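Local coordinates for odorant-binding protein 47 (Anopheles gambiae, PDB 3PM2) that binds small hydrophobic odorants such as indole, menthol and decanal, and is thought to carry them through the aqueous fluid around olfactory dendrites, at residues V20-V25 with K86-E91; K42-M45 with P51-C54; V56-M61 with S65-G70; I72-L77 with G102-A107; L120-A123 with Q128-H131. All coordinates share one frame; numbering follows the deposited sequence.

Contact 1: residues V20-V25 with K86-E91; sequences VTPFLV and KSMAPE
Met88 reaches across to Val20, Thr21 and Pro22 with the end of its side chain, a loop-to-loop contact on the outer part of a mainly helical odorant-binding protein of the PBP/GOBP family, C-plus class. The methyl does most of the touching: CE of Met88 lies 3.2 Å from the carbonyl O of Val20 and 3.6 Å from the carbonyl C of Thr21, so it rests on the backbone as much as on side chains. The sulfur follows behind it, with SD of Met88 4.1 Å from CG of Pro22, and the methionine chain crosses the proline ring at about a right angle. A bend at the last torsion (chi3 76°) turns the methyl along the backbone, after an extended run out from the loop. No hydrogen bond joins the two segments. Further out, Pro22 packs on Ser84 and Thr85 of helix 74-85 and on Trp92 and Thr96 of helix 92-109, while the N-H of Phe23 bonds to the hydroxyl of Ser84. Just before Val20, the Cys19-Cys149 disulfide ties the chain down, and Glu91 forms a salt bridge with Lys152. At the margin, CG1 of Val20 approaches CE of Met88 to 4.3 Å.

Contact 2: residues K42-M45 with P51-C54; sequences KRQM and PRGC
Gln44 meets Arg52 and Gly53 from the C-terminal part of helix 27-44. Lys42, earlier on that helix, lends its carbonyl O to a weak bond from the N-H of Met45, while Arg43 turns elsewhere, to a cation-pi contact with Phe124. Gln44 then carries the whole contact. Its CG stands beside the backbone N (chi1 -65°), and the extended glutamine side chain crosses that of Arg52 at about a right angle, amide and guanidinium planes 63° apart, with NE2 of Gln44 3.7 Å from CB of Arg52. Its oxygen faces another acceptor, OE1 of Gln44 being 3.3 Å from O of Gly53, two acceptors that cannot bond to each other. Water fills in between: the loop leads straight into helix 55-63, with Cys54 at its N-cap, SG capping a backbone N-H. One water joins OE1 of Gln44 (2.7 Å) to O of Arg52 (2.9 Å); a second accepts from NE2 of Gln44 at 3.0 Å and lies 2.6 Å from O of Gly53. A third links O of Gln44 (3.1 Å) with N of Arg52 (2.9 Å). Glu127 grips both side chains, OE2 bonding to the Gln44 amide and OE1 pairing with the Arg52 guanidinium. Met45 leaves the contact, its carbonyl taking a bond from the Asn3 side chain.

Contact 3: residues V56-M61 with S65-G70; sequences VAECVM and SLYSNG
The chain turns back on the end of helix 55-63 through a nearly straight backbone bond, from N of Leu66 to O of Met61 (2.9 Å, 168°). That carbonyl has a second partner in the hydroxyl of Thr64. Beyond the turn, Leu66 lays its CD1 branch against the thioether, 3.9 Å from SD of Met61, and Tyr67 comes alongside the helix with its CB 3.7 Å from CB of Met61. The carboxylate of Glu58 stacks over one face of the Tyr67 ring, the two planes only 12° apart, with CD of Glu58 3.8 Å from CE2 of Tyr67. Glu58 gets there because its CG is anti to the backbone N (chi1 -178°) and the chain runs on extended; OE1 is then bonded by the N-H of His131, which probably helps hold the carboxylate over the ring. OH of Tyr67 is weakly engaged by N of Gly70 at 3.1 Å. Helix 74-85 packs against both Met61 and Leu66. Ser65, with its positive phi, is the C-prime residue of a Schellman motif, completed by Ser65 N to Asn62 O, that ends the helix and hands the chain to the small antiparallel pair of strands 67-68 and 71-72.

Contact 4: residues I72-L77 with G102-A107; sequences IDREAL and GCFKMA
One face of the Phe104 ring lies under the aliphatic part of Arg74: CD of Arg74 stands 4.0 Å from the ring centroid and only 12° off the normal, a CH-pi contact over the centre. Two methyl groups meet the ring at its edge, CG2 of Ile72 at 3.8 Å from CZ of Phe104 and CD2 of Leu77 at 4.2 Å from CE2 of Phe104. Arg74 and Phe104 run antiparallel, CB of Arg74 near the ring's CZ and its CD near CG and CD2. A chi1 of -177° swings the arginine away from its own N, and it stays extended to NE, which brings NH1 of Arg74 to 3.6 Å from CB of Phe104. NH2 of Arg74 forms a salt bridge with Asp101, three residues before Phe104 on helix 92-109. Asp73 is the N-cap just before helix 74-85; N of Ala76 gives its OD1 a straight N-H bond of 3.0 Å that arrives from above the carboxylate plane. Phe104 joins helix 92-109 to the start of helix 74-85 and to strand 71-72, while Met61 of helix 55-63 packs on Ile72 and Leu77, and the Cys103-Cys140 disulfide ties helix 92-109 to helix 133-147.

Contact 5: residues L120-A123 with Q128-H131; sequences LTPA and QICH
The first torsion of Ile129 (chi1 -62°) sets its branches astride the backbone of Leu120 and Pro122: CG1 stands beside its own backbone N, CG2 beside the carbonyl carbon, and both forks close on a single oxygen. CG1 of Ile129 is 3.4 Å and CG2 of Ile129 3.6 Å from the carbonyl O of Leu120. The second torsion (chi2 -61°) directs the terminal methyl, CD1 of Ile129, to 4.3 Å from CB of Leu120. Further along, the proline ring crosses the isoleucine at a slant, with CD of Pro122 4.1 Å from CG1 of Ile129. The contact is van der Waals, much of it side chain on backbone, with no hydrogen bond between the segments, and Ile129 is the side chain common to all its touches. Arg52 touches Leu120, Ala123 and Ile129 from the neighbouring loop and gives the carbonyl of Thr121 a weak hydrogen bond. The N-H of Ala123 is taken by Glu127, and that of Gln128 by the side chain of Gln40. Next to Ile129, Cys130 is tied to Cys55 at the start of helix 55-63, and ND1 of His131 bonds to the N-H of Ile133 where helix 133-147 begins. The result is an irregular surface loop between helices 111-118 and 133-147 that doubles back on itself, in a helical fold stapled by disulfides.

The five contacts show how one small, mainly helical fold is tied together by contacts between helices and the loops joining them. Contacts 1 and 2 lie on opposite sides of the chain's centre, their own centres about 28 Å apart; contact 3 is about 21 Å from contact 1 and 16 Å from contact 2, centre to centre. Leu24 of contact 1 packs on Val60, Met61 and Leu66 of contact 3 and on Leu77 of contact 4. Contacts 3 and 4, with centres about 12 Å apart, are joined by a probable backbone hydrogen bond, Leu66 O to Asp73 N. Contacts 2 and 5, about 9 Å apart between centres, meet through Arg52, while His131 connects contact 5 with Glu58 of contact 3 and packs on Tyr67 and Gly70.

Contact 1: residues V20-V25 with K86-E91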
# COMPACT_ATOMS: atom_id res chain seq x y z
N VAL A 20 -10.10 9.49 7.72
CA VAL A 20 -10.27 8.14 8.23
C VAL A 20 -10.64 7.30 7.01
O VAL A 20 -11.67 7.53 6.37
CB VAL A 20 -11.30 8.06 9.39
CG1 VAL A 20 -11.46 6.62 9.87
CG2 VAL A 20 -10.88 8.96 10.56
N THR A 21 -9.76 6.37 6.63
CA THR A 21 -9.94 5.57 5.41
C THR A 21 -10.26 4.10 5.72
O THR A 21 -9.90 3.60 6.79
CB THR A 21 -8.64 5.62 4.56
OG1 THR A 21 -7.56 5.18 5.37
CG2 THR A 21 -8.31 7.00 4.00
N PRO A 22 -10.86 3.36 4.77
CA PRO A 22 -11.05 1.92 4.96
C PRO A 22 -9.70 1.21 5.11
O PRO A 22 -8.66 1.74 4.69
CB PRO A 22 -11.73 1.49 3.65
CG PRO A 22 -12.40 2.73 3.16
CD PRO A 22 -11.37 3.77 3.45
N PHE A 23 -9.71 0.03 5.70
CA PHE A 23 -8.48 -0.75 5.86
C PHE A 23 -8.75 -2.22 5.62
O PHE A 23 -9.90 -2.67 5.70
CB PHE A 23 -7.88 -0.51 7.26
CG PHE A 23 -8.79 -0.86 8.42
CD1 PHE A 23 -8.87 -2.17 8.89
CD2 PHE A 23 -9.51 0.12 9.08
CE1 PHE A 23 -9.70 -2.50 9.96
CE2 PHE A 23 -10.35 -0.20 10.15
CZ PHE A 23 -10.44 -1.50 10.59
N LEU A 24 -7.68 -2.98 5.40
CA LEU A 24 -7.72 -4.42 5.16
C LEU A 24 -7.15 -5.17 6.39
O LEU A 24 -7.42 -6.35 6.58
CB LEU A 24 -6.89 -4.63 3.86
CG LEU A 24 -5.93 -5.77 3.64
CD1 LEU A 24 -5.70 -5.96 2.18
CD2 LEU A 24 -4.62 -5.44 4.19
N VAL A 25 -6.36 -4.46 7.23
CA VAL A 25 -5.70 -5.01 8.41
C VAL A 25 -5.77 -4.01 9.54
O VAL A 25 -5.66 -2.82 9.29
CB VAL A 25 -4.23 -5.39 8.04
CG1 VAL A 25 -3.30 -5.40 9.23
CG2 VAL A 25 -4.17 -6.75 7.37
N LYS A 86 -18.47 -0.66 6.77
CA LYS A 86 -19.84 -0.83 7.26
C LYS A 86 -20.33 0.25 8.23
O LYS A 86 -21.52 0.58 8.22
CB LYS A 86 -20.11 -2.26 7.77
CG LYS A 86 -19.44 -2.60 9.10
CD LYS A 86 -19.48 -4.09 9.40
CE LYS A 86 -18.56 -4.48 10.53
NZ LYS A 86 -19.18 -4.29 11.87
N SER A 87 -19.42 0.81 9.06
CA SER A 87 -19.79 1.87 10.00
C SER A 87 -19.20 3.22 9.61
O SER A 87 -19.30 4.20 10.37
CB SER A 87 -19.45 1.47 11.44
OG SER A 87 -20.20 0.33 11.82
N MET A 88 -18.63 3.30 8.40
CA MET A 88 -18.08 4.53 7.84
C MET A 88 -19.13 5.29 7.04
O MET A 88 -20.24 4.78 6.84
CB MET A 88 -16.86 4.21 6.99
CG MET A 88 -15.71 3.64 7.79
SD MET A 88 -14.25 3.36 6.75
CE MET A 88 -13.64 5.01 6.58
N ALA A 89 -18.79 6.52 6.55
CA ALA A 89 -19.67 7.34 5.71
C ALA A 89 -20.07 6.50 4.46
O ALA A 89 -19.25 5.72 3.98
CB ALA A 89 -18.96 8.61 5.28
N PRO A 90 -21.34 6.60 3.97
CA PRO A 90 -21.78 5.72 2.87
C PRO A 90 -21.04 5.88 1.56
O PRO A 90 -21.07 4.97 0.73
CB PRO A 90 -23.28 6.01 2.74
CG PRO A 90 -23.47 7.35 3.37
CD PRO A 90 -22.45 7.44 4.47
N GLU A 91 -20.36 7.02 1.38
CA GLU A 91 -19.53 7.29 0.20
C GLU A 91 -18.42 6.24 0.02
O GLU A 91 -18.02 5.96 -1.11
CB GLU A 91 -18.86 8.66 0.31
CG GLU A 91 -19.82 9.83 0.21
CD GLU A 91 -20.57 10.23 1.47
OE1 GLU A 91 -20.51 9.50 2.48
OE2 GLU A 91 -21.28 11.26 1.42

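Contact 2: residues K42-M45 with P51-C54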
# COMPACT_ATOMS: atom_id res chain seq x y z
N LYS A 42 13.30 0.10 2.91
CA LYS A 42 14.00 1.39 2.68
C LYS A 42 15.24 1.15 1.85
O LYS A 42 15.50 1.92 0.92
CB LYS A 42 14.32 2.08 4.01
CG LYS A 42 13.05 2.64 4.66
CD LYS A 42 13.34 3.42 5.91
CE LYS A 42 12.23 4.39 6.17
NZ LYS A 42 12.40 5.06 7.50
N ARG A 43 15.99 0.05 2.11
CA ARG A 43 17.17 -0.27 1.30
C ARG A 43 16.76 -0.50 -0.15
O ARG A 43 17.45 -0.04 -1.07
CB ARG A 43 17.89 -1.52 1.84
CG ARG A 43 18.74 -1.23 3.07
CD ARG A 43 19.81 -2.28 3.28
NE ARG A 43 20.91 -2.18 2.30
CZ ARG A 43 22.06 -2.84 2.42
NH1 ARG A 43 22.27 -3.64 3.46
NH2 ARG A 43 23.00 -2.69 1.51
N GLN A 44 15.65 -1.22 -0.36
CA GLN A 44 15.15 -1.51 -1.72
C GLN A 44 14.68 -0.26 -2.47
O GLN A 44 14.68 -0.28 -3.70
CB GLN A 44 14.07 -2.58 -1.70
CG GLN A 44 14.56 -3.96 -1.22
CD GLN A 44 13.40 -4.90 -1.08
OE1 GLN A 44 12.30 -4.51 -0.65
NE2 GLN A 44 13.60 -6.15 -1.48
N MET A 45 14.33 0.83 -1.77
CA MET A 45 13.99 2.09 -2.46
C MET A 45 15.20 2.73 -3.13
O MET A 45 15.02 3.64 -3.95
CB MET A 45 13.48 3.13 -1.46
CG MET A 45 12.12 2.90 -1.01
SD MET A 45 11.82 4.19 0.22
CE MET A 45 10.82 3.24 1.28
N PRO A 51 11.39 -2.83 -10.11
CA PRO A 51 10.93 -2.61 -8.72
C PRO A 51 10.98 -3.90 -7.90
O PRO A 51 10.67 -4.97 -8.41
CB PRO A 51 9.49 -2.11 -8.89
CG PRO A 51 9.53 -1.39 -10.24
CD PRO A 51 10.38 -2.33 -11.07
N ARG A 52 11.50 -3.81 -6.67
CA ARG A 52 11.66 -5.00 -5.83
C ARG A 52 10.41 -5.11 -4.96
O ARG A 52 9.94 -4.09 -4.46
CB ARG A 52 12.95 -4.89 -4.95
CG ARG A 52 14.20 -4.51 -5.75
CD ARG A 52 15.48 -5.12 -5.20
NE ARG A 52 16.34 -5.40 -6.34
CZ ARG A 52 17.13 -6.46 -6.48
NH1 ARG A 52 17.27 -7.34 -5.49
NH2 ARG A 52 17.84 -6.61 -7.58
N GLY A 53 9.88 -6.33 -4.80
CA GLY A 53 8.67 -6.60 -4.03
C GLY A 53 8.76 -6.13 -2.60
O GLY A 53 9.80 -6.29 -1.95
N CYS A 54 7.68 -5.52 -2.11
CA CYS A 54 7.67 -4.98 -0.76
C CYS A 54 7.28 -6.08 0.25
O CYS A 54 6.16 -6.60 0.20
CB CYS A 54 6.72 -3.79 -0.68
SG CYS A 54 6.49 -3.19 1.00
O HOH W 1 10.33 -3.01 -1.82
O HOH W 2 11.63 -8.16 -2.37
O HOH W 3 12.71 -1.36 -5.80

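Contact 3: residues V56-M61 with S65-G70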
# COMPACT_ATOMS: atom_id res chain seq x y z
N VAL A 56 6.90 -5.72 3.54
CA VAL A 56 5.94 -5.21 4.52
C VAL A 56 4.54 -5.65 4.04
O VAL A 56 3.76 -6.19 4.82
CB VAL A 56 6.01 -3.66 4.68
CG1 VAL A 56 4.86 -3.14 5.55
CG2 VAL A 56 7.36 -3.20 5.23
N ALA A 57 4.24 -5.41 2.75
CA ALA A 57 2.94 -5.76 2.16
C ALA A 57 2.68 -7.24 2.09
O ALA A 57 1.56 -7.68 2.36
CB ALA A 57 2.81 -5.14 0.77
N GLU A 58 3.70 -8.04 1.71
CA GLU A 58 3.50 -9.49 1.67
C GLU A 58 3.16 -10.02 3.08
O GLU A 58 2.29 -10.87 3.22
CB GLU A 58 4.71 -10.19 1.07
CG GLU A 58 4.51 -11.70 0.96
CD GLU A 58 5.50 -12.38 0.04
OE1 GLU A 58 5.57 -12.00 -1.15
OE2 GLU A 58 6.21 -13.31 0.50
N CYS A 59 3.82 -9.47 4.11
CA CYS A 59 3.59 -9.81 5.52
C CYS A 59 2.11 -9.53 5.89
O CYS A 59 1.45 -10.38 6.50
CB CYS A 59 4.56 -9.03 6.41
SG CYS A 59 4.30 -9.27 8.19
N VAL A 60 1.59 -8.32 5.50
CA VAL A 60 0.22 -7.90 5.74
C VAL A 60 -0.73 -8.87 5.04
O VAL A 60 -1.71 -9.31 5.64
CB VAL A 60 -0.02 -6.44 5.28
CG1 VAL A 60 -1.51 -6.11 5.25
CG2 VAL A 60 0.72 -5.43 6.16
N MET A 61 -0.44 -9.20 3.80
CA MET A 61 -1.29 -10.11 3.01
C MET A 61 -1.30 -11.52 3.60
O MET A 61 -2.36 -12.12 3.71
CB MET A 61 -0.91 -10.09 1.54
CG MET A 61 -1.16 -8.73 0.87
SD MET A 61 -2.90 -8.33 0.75
CE MET A 61 -2.86 -6.98 -0.44
N SER A 65 -4.31 -14.11 5.18
CA SER A 65 -4.40 -15.27 4.25
C SER A 65 -4.85 -14.86 2.82
O SER A 65 -5.57 -15.60 2.14
CB SER A 65 -5.29 -16.37 4.82
OG SER A 65 -4.77 -16.87 6.04
N LEU A 66 -4.40 -13.68 2.37
CA LEU A 66 -4.81 -13.19 1.04
C LEU A 66 -3.81 -13.49 -0.02
O LEU A 66 -4.14 -13.39 -1.19
CB LEU A 66 -5.08 -11.68 1.07
CG LEU A 66 -6.19 -11.18 2.00
CD1 LEU A 66 -6.33 -9.70 1.88
CD2 LEU A 66 -7.53 -11.80 1.64
N TYR A 67 -2.58 -13.82 0.37
CA TYR A 67 -1.50 -14.07 -0.58
C TYR A 67 -1.22 -15.56 -0.78
O TYR A 67 -1.12 -16.28 0.19
CB TYR A 67 -0.21 -13.32 -0.17
CG TYR A 67 0.97 -13.68 -1.04
CD1 TYR A 67 1.05 -13.25 -2.36
CD2 TYR A 67 1.96 -14.56 -0.59
CE1 TYR A 67 2.10 -13.64 -3.20
CE2 TYR A 67 3.03 -14.94 -1.40
CZ TYR A 67 3.09 -14.48 -2.71
OH TYR A 67 4.10 -14.89 -3.53
N SER A 68 -1.01 -16.00 -2.05
CA SER A 68 -0.62 -17.38 -2.36
C SER A 68 0.13 -17.45 -3.69
O SER A 68 -0.45 -17.12 -4.71
CB SER A 68 -1.84 -18.29 -2.38
OG SER A 68 -1.41 -19.64 -2.51
N ASN A 69 1.41 -17.89 -3.68
CA ASN A 69 2.20 -18.07 -4.90
C ASN A 69 1.91 -17.05 -6.02
O ASN A 69 1.39 -17.43 -7.08
CB ASN A 69 2.01 -19.51 -5.45
CG ASN A 69 2.65 -20.59 -4.61
OD1 ASN A 69 3.80 -20.48 -4.19
ND2 ASN A 69 1.90 -21.65 -4.35
N GLY A 70 2.17 -15.78 -5.72
CA GLY A 70 2.03 -14.69 -6.67
C GLY A 70 0.64 -14.18 -6.96
O GLY A 70 0.48 -13.37 -7.88

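Contact 4: residues I72-L77 with G102-A107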
# COMPACT_ATOMS: atom_id res chain seq x y z
N ILE A 72 -3.23 -12.63 -5.26
CA ILE A 72 -4.01 -12.03 -4.17
C ILE A 72 -5.47 -12.44 -4.35
O ILE A 72 -5.98 -12.40 -5.46
CB ILE A 72 -3.84 -10.48 -4.10
CG1 ILE A 72 -2.36 -10.05 -3.84
CG2 ILE A 72 -4.84 -9.83 -3.09
CD1 ILE A 72 -1.75 -10.46 -2.40
N ASP A 73 -6.11 -12.89 -3.26
CA ASP A 73 -7.51 -13.33 -3.30
C ASP A 73 -8.39 -12.09 -3.31
O ASP A 73 -8.64 -11.50 -2.26
CB ASP A 73 -7.79 -14.24 -2.08
CG ASP A 73 -9.20 -14.80 -1.96
OD1 ASP A 73 -10.13 -14.27 -2.63
OD2 ASP A 73 -9.40 -15.72 -1.14
N ARG A 74 -8.82 -11.66 -4.51
CA ARG A 74 -9.65 -10.46 -4.66
C ARG A 74 -10.99 -10.53 -3.90
O ARG A 74 -11.41 -9.54 -3.32
CB ARG A 74 -9.87 -10.14 -6.15
CG ARG A 74 -10.66 -8.86 -6.35
CD ARG A 74 -10.73 -8.47 -7.80
NE ARG A 74 -11.63 -7.34 -7.96
CZ ARG A 74 -11.69 -6.59 -9.04
NH1 ARG A 74 -10.90 -6.84 -10.08
NH2 ARG A 74 -12.54 -5.58 -9.10
N GLU A 75 -11.63 -11.70 -3.88
CA GLU A 75 -12.92 -11.88 -3.20
C GLU A 75 -12.77 -11.63 -1.70
O GLU A 75 -13.47 -10.78 -1.15
CB GLU A 75 -13.52 -13.26 -3.50
CG GLU A 75 -13.96 -13.45 -4.95
CD GLU A 75 -12.85 -13.45 -6.00
OE1 GLU A 75 -11.74 -13.95 -5.71
OE2 GLU A 75 -13.07 -12.88 -7.10
N ALA A 76 -11.80 -12.31 -1.06
CA ALA A 76 -11.54 -12.15 0.37
C ALA A 76 -11.04 -10.75 0.69
O ALA A 76 -11.44 -10.19 1.72
CB ALA A 76 -10.56 -13.20 0.84
N LEU A 77 -10.18 -10.15 -0.18
CA LEU A 77 -9.69 -8.79 0.05
C LEU A 77 -10.85 -7.80 0.04
O LEU A 77 -10.90 -6.90 0.89
CB LEU A 77 -8.63 -8.40 -1.00
CG LEU A 77 -8.14 -6.95 -0.95
CD1 LEU A 77 -6.69 -6.87 -1.29
CD2 LEU A 77 -8.93 -6.08 -1.94
N GLY A 102 -9.63 -0.60 -9.90
CA GLY A 102 -8.53 0.14 -10.51
C GLY A 102 -7.16 -0.41 -10.18
O GLY A 102 -6.28 -0.41 -11.05
N CYS A 103 -6.98 -0.88 -8.94
CA CYS A 103 -5.69 -1.44 -8.48
C CYS A 103 -5.39 -2.79 -9.09
O CYS A 103 -4.26 -3.01 -9.53
CB CYS A 103 -5.59 -1.44 -6.96
SG CYS A 103 -5.58 0.22 -6.24
N PHE A 104 -6.42 -3.65 -9.22
CA PHE A 104 -6.25 -4.97 -9.85
C PHE A 104 -6.03 -4.80 -11.36
O PHE A 104 -5.22 -5.53 -11.94
CB PHE A 104 -7.44 -5.90 -9.53
CG PHE A 104 -7.24 -6.66 -8.22
CD1 PHE A 104 -6.57 -7.87 -8.19
CD2 PHE A 104 -7.68 -6.11 -7.02
CE1 PHE A 104 -6.35 -8.55 -6.98
CE2 PHE A 104 -7.49 -6.80 -5.81
CZ PHE A 104 -6.84 -8.02 -5.79
N LYS A 105 -6.71 -3.81 -11.98
CA LYS A 105 -6.54 -3.50 -13.42
C LYS A 105 -5.09 -3.04 -13.69
O LYS A 105 -4.46 -3.52 -14.65
CB LYS A 105 -7.53 -2.41 -13.85
CG LYS A 105 -7.79 -2.37 -15.35
CD LYS A 105 -8.40 -1.02 -15.76
CE LYS A 105 -8.96 -1.01 -17.16
NZ LYS A 105 -7.90 -1.12 -18.20
N MET A 106 -4.57 -2.16 -12.83
CA MET A 106 -3.20 -1.64 -12.89
C MET A 106 -2.20 -2.78 -12.75
O MET A 106 -1.26 -2.87 -13.55
CB MET A 106 -2.98 -0.54 -11.82
CG MET A 106 -1.54 0.03 -11.79
SD MET A 106 -0.40 -0.94 -10.76
CE MET A 106 -1.06 -0.53 -9.11
N ALA A 107 -2.41 -3.67 -11.77
CA ALA A 107 -1.50 -4.81 -11.53
C ALA A 107 -1.43 -5.70 -12.74
O ALA A 107 -0.33 -6.07 -13.14
CB ALA A 107 -1.96 -5.59 -10.30

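Contact 5: residues L120-A123 with Q128-H131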
# COMPACT_ATOMS: atom_id res chain seq x y z
N LEU A 120 13.86 -11.81 -8.94
CA LEU A 120 15.10 -11.13 -8.60
C LEU A 120 15.89 -11.91 -7.53
O LEU A 120 15.30 -12.62 -6.72
CB LEU A 120 14.79 -9.70 -8.08
CG LEU A 120 14.22 -8.72 -9.12
CD1 LEU A 120 13.68 -7.45 -8.43
CD2 LEU A 120 15.24 -8.36 -10.19
N THR A 121 17.20 -11.82 -7.59
CA THR A 121 18.06 -12.48 -6.62
C THR A 121 18.53 -11.47 -5.59
O THR A 121 18.66 -10.30 -5.95
CB THR A 121 19.22 -13.22 -7.31
OG1 THR A 121 19.93 -12.32 -8.15
CG2 THR A 121 18.75 -14.41 -8.11
N PRO A 122 18.80 -11.88 -4.32
CA PRO A 122 19.25 -10.91 -3.30
C PRO A 122 20.47 -10.09 -3.75
O PRO A 122 21.45 -10.66 -4.20
CB PRO A 122 19.55 -11.80 -2.10
CG PRO A 122 18.64 -12.96 -2.26
CD PRO A 122 18.66 -13.23 -3.73
N ALA A 123 20.37 -8.75 -3.72
CA ALA A 123 21.47 -7.88 -4.18
C ALA A 123 22.30 -7.28 -3.05
O ALA A 123 23.29 -6.59 -3.30
CB ALA A 123 20.97 -6.80 -5.13
N GLN A 128 15.64 -10.33 1.66
CA GLN A 128 14.63 -11.36 1.39
C GLN A 128 13.78 -10.90 0.20
O GLN A 128 13.22 -9.79 0.24
CB GLN A 128 13.77 -11.61 2.62
CG GLN A 128 12.47 -12.37 2.31
CD GLN A 128 12.08 -13.40 3.33
OE1 GLN A 128 12.92 -13.98 4.05
NE2 GLN A 128 10.78 -13.67 3.38
N ILE A 129 13.68 -11.74 -0.84
CA ILE A 129 12.89 -11.38 -2.01
C ILE A 129 11.43 -11.76 -1.79
O ILE A 129 11.15 -12.89 -1.44
CB ILE A 129 13.49 -12.02 -3.31
CG1 ILE A 129 14.93 -11.50 -3.58
CG2 ILE A 129 12.57 -11.82 -4.53
CD1 ILE A 129 15.11 -9.95 -3.81
N CYS A 130 10.52 -10.80 -1.96
CA CYS A 130 9.07 -11.00 -1.83
C CYS A 130 8.44 -10.78 -3.19
O CYS A 130 8.96 -10.00 -3.99
CB CYS A 130 8.46 -10.07 -0.78
SG CYS A 130 8.92 -10.51 0.92
N HIS A 131 7.32 -11.48 -3.44
CA HIS A 131 6.63 -11.29 -4.71
C HIS A 131 6.06 -9.86 -4.73
O HIS A 131 5.49 -9.43 -3.73
CB HIS A 131 5.50 -12.32 -4.89
CG HIS A 131 4.99 -12.41 -6.31
ND1 HIS A 131 4.16 -11.43 -6.85
CD2 HIS A 131 5.14 -13.40 -7.22
CE1 HIS A 131 3.86 -11.84 -8.07
NE2 HIS A 131 4.44 -13.02 -8.34